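Local atomic coordinates of alpha-glucosidase (Pseudoalteromonas sp. K8, PDB entry 5HQA), a protein that hydrolyses alpha-glucosidic linkages as a chloride-activated family 97 glycoside hydrolase that carries calcium at its acarbose-binding site. Residues E473-L478 / M488-G493. Residues are numbered along the deposited sequence; the frame is centred on the assembly and turned at random.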
loop_
_atom_site.group_PDB
_atom_site.type_symbol
_atom_site.label_atom_id
_atom_site.label_comp_id
_atom_site.label_asym_id
_atom_site.label_seq_id
_atom_site.Cartn_x
_atom_site.Cartn_y
_atom_site.Cartn_z
ATOM N N GLU A 473 7.879 14.961 -7.960
ATOM C CA GLU A 473 8.545 13.659 -7.847
ATOM C C GLU A 473 7.749 12.631 -7.040
ATOM O O GLU A 473 8.170 11.468 -6.949
ATOM C CB GLU A 473 9.928 13.834 -7.208
ATOM C CG GLU A 473 9.851 14.167 -5.722
ATOM C CD GLU A 473 11.217 14.384 -5.087
ATOM O OE1 GLU A 473 12.245 14.347 -5.809
ATOM O OE2 GLU A 473 11.256 14.601 -3.857
ATOM N N HIS A 474 6.614 13.025 -6.457
ATOM C CA HIS A 474 5.958 12.179 -5.460
ATOM C C HIS A 474 5.573 10.808 -6.026
ATOM O O HIS A 474 5.822 9.774 -5.391
ATOM C CB HIS A 474 4.729 12.897 -4.900
ATOM C CG HIS A 474 4.099 12.192 -3.738
ATOM N ND1 HIS A 474 4.798 11.880 -2.586
ATOM C CD2 HIS A 474 2.840 11.728 -3.556
ATOM C CE1 HIS A 474 3.992 11.256 -1.745
ATOM N NE2 HIS A 474 2.797 11.155 -2.307
ATOM N N ILE A 475 4.935 10.769 -7.206
ATOM C CA ILE A 475 4.507 9.476 -7.741
ATOM C C ILE A 475 5.712 8.571 -7.979
ATOM O O ILE A 475 5.686 7.376 -7.651
ATOM C CB ILE A 475 3.680 9.648 -9.032
ATOM C CG1 ILE A 475 2.492 10.597 -8.805
ATOM C CG2 ILE A 475 3.213 8.276 -9.536
ATOM C CD1 ILE A 475 1.570 10.172 -7.664
ATOM N N SER A 476 6.788 9.119 -8.553
ATOM C CA SER A 476 7.957 8.294 -8.824
ATOM C C SER A 476 8.696 7.910 -7.548
ATOM O O SER A 476 9.553 7.022 -7.596
ATOM C CB SER A 476 8.892 9.012 -9.800
ATOM O OG SER A 476 9.449 10.169 -9.197
ATOM N N MET A 477 8.397 8.561 -6.419
ATOM C CA MET A 477 8.848 8.057 -5.123
ATOM C C MET A 477 7.957 6.915 -4.646
ATOM O O MET A 477 8.450 5.840 -4.286
ATOM C CB MET A 477 8.848 9.182 -4.087
ATOM C CG MET A 477 9.880 10.258 -4.336
ATOM S SD MET A 477 11.559 9.630 -4.082
ATOM C CE MET A 477 12.490 11.162 -4.287
ATOM N N LEU A 478 6.637 7.140 -4.636
ATOM C CA LEU A 478 5.699 6.114 -4.186
ATOM C C LEU A 478 5.945 4.785 -4.877
ATOM O O LEU A 478 5.899 3.725 -4.240
ATOM C CB LEU A 478 4.252 6.556 -4.448
ATOM C CG LEU A 478 3.689 7.704 -3.603
ATOM C CD1 LEU A 478 2.266 8.045 -4.081
ATOM C CD2 LEU A 478 3.693 7.354 -2.116
ATOM N N MET A 488 -2.611 0.867 -3.342
ATOM C CA MET A 488 -2.888 2.119 -2.655
ATOM C C MET A 488 -4.100 2.792 -3.267
ATOM O O MET A 488 -4.202 2.896 -4.493
ATOM C CB MET A 488 -1.703 3.079 -2.714
ATOM C CG MET A 488 -2.022 4.430 -2.068
ATOM S SD MET A 488 -0.683 5.611 -2.241
ATOM C CE MET A 488 -1.367 7.038 -1.375
ATOM N N ASP A 489 -5.006 3.256 -2.403
ATOM C CA ASP A 489 -6.138 4.104 -2.783
ATOM C C ASP A 489 -5.643 5.550 -2.855
ATOM O O ASP A 489 -5.760 6.329 -1.906
ATOM C CB ASP A 489 -7.273 3.944 -1.769
ATOM C CG ASP A 489 -8.549 4.701 -2.161
ATOM O OD1 ASP A 489 -8.935 4.668 -3.358
ATOM O OD2 ASP A 489 -9.185 5.308 -1.252
ATOM N N PHE A 490 -5.065 5.911 -4.010
ATOM C CA PHE A 490 -4.489 7.244 -4.207
ATOM C C PHE A 490 -5.540 8.296 -4.560
ATOM O O PHE A 490 -5.303 9.496 -4.348
ATOM C CB PHE A 490 -3.421 7.184 -5.312
ATOM C CG PHE A 490 -2.699 8.491 -5.536
ATOM C CD1 PHE A 490 -1.558 8.798 -4.805
ATOM C CD2 PHE A 490 -3.168 9.414 -6.470
ATOM C CE1 PHE A 490 -0.896 10.009 -4.994
ATOM C CE2 PHE A 490 -2.517 10.634 -6.666
ATOM C CZ PHE A 490 -1.379 10.930 -5.922
ATOM N N THR A 491 -6.702 7.864 -5.055
ATOM C CA THR A 491 -7.781 8.642 -5.673
ATOM C C THR A 491 -7.228 9.504 -6.811
ATOM O O THR A 491 -7.179 10.735 -6.707
ATOM C CB THR A 491 -8.563 9.483 -4.643
ATOM O OG1 THR A 491 -7.813 10.628 -4.224
ATOM C CG2 THR A 491 -8.927 8.646 -3.413
ATOM N N PRO A 492 -6.838 8.892 -7.930
ATOM C CA PRO A 492 -6.316 9.651 -9.069
ATOM C C PRO A 492 -7.437 10.351 -9.834
ATOM O O PRO A 492 -8.619 10.243 -9.504
ATOM C CB PRO A 492 -5.659 8.567 -9.921
ATOM C CG PRO A 492 -6.492 7.367 -9.661
ATOM C CD PRO A 492 -6.846 7.443 -8.199
ATOM N N GLY A 493 -7.043 11.087 -10.874
ATOM C CA GLY A 493 -8.007 11.554 -11.858
ATOM C C GLY A 493 -8.580 12.944 -11.650
ATOM O O GLY A 493 -9.746 13.182 -11.971
#
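Phe490 reaches across to the short helix 474-478, and Ile475 and Leu478 meet the far end of its ring in a buried apolar contact within the TIM-barrel region of this glycoside hydrolase. With chi1 at -176°, the ring of Phe490 is set opposite the main-chain nitrogen and carried out from the loop toward the helix, where the flat phenyl offers several carbons to both aliphatic side chains. Ile475 suits its place because its long branch ends in a slim methyl: CD1 comes obliquely upon the ring tip, 3.5 Å from Phe490 CZ. Leu478, one helical turn on from His474, crosses the phenyl side chain at about a right angle, with its CD1 3.8 Å from Phe490 CE1. Leucine's forked end lets that one methyl also serve Met488, whose long unbranched chain, fully extended, carries SD to 4.2 Å from Leu478 CD1. Met488 also lies close to the calcium ligand Glu455, so the packing backs onto the metal site, while the carboxylate of Asp489, turned away from the helix, is hydrogen-bonded to Tyr266, His436 and Asn434. Leu519 and Leu523 add further apolar cover to Phe490. His474 combines a polar end with a flat apolar surface: NE2 is hydrogen-bonded to the carbonyl of Arg458, and CG of Leu478 sits 3.8 Å above one face, toward the rim. Its ring approaches Phe490 edge to edge, with CD2 of His474 4.4 Å from CE1 of Phe490.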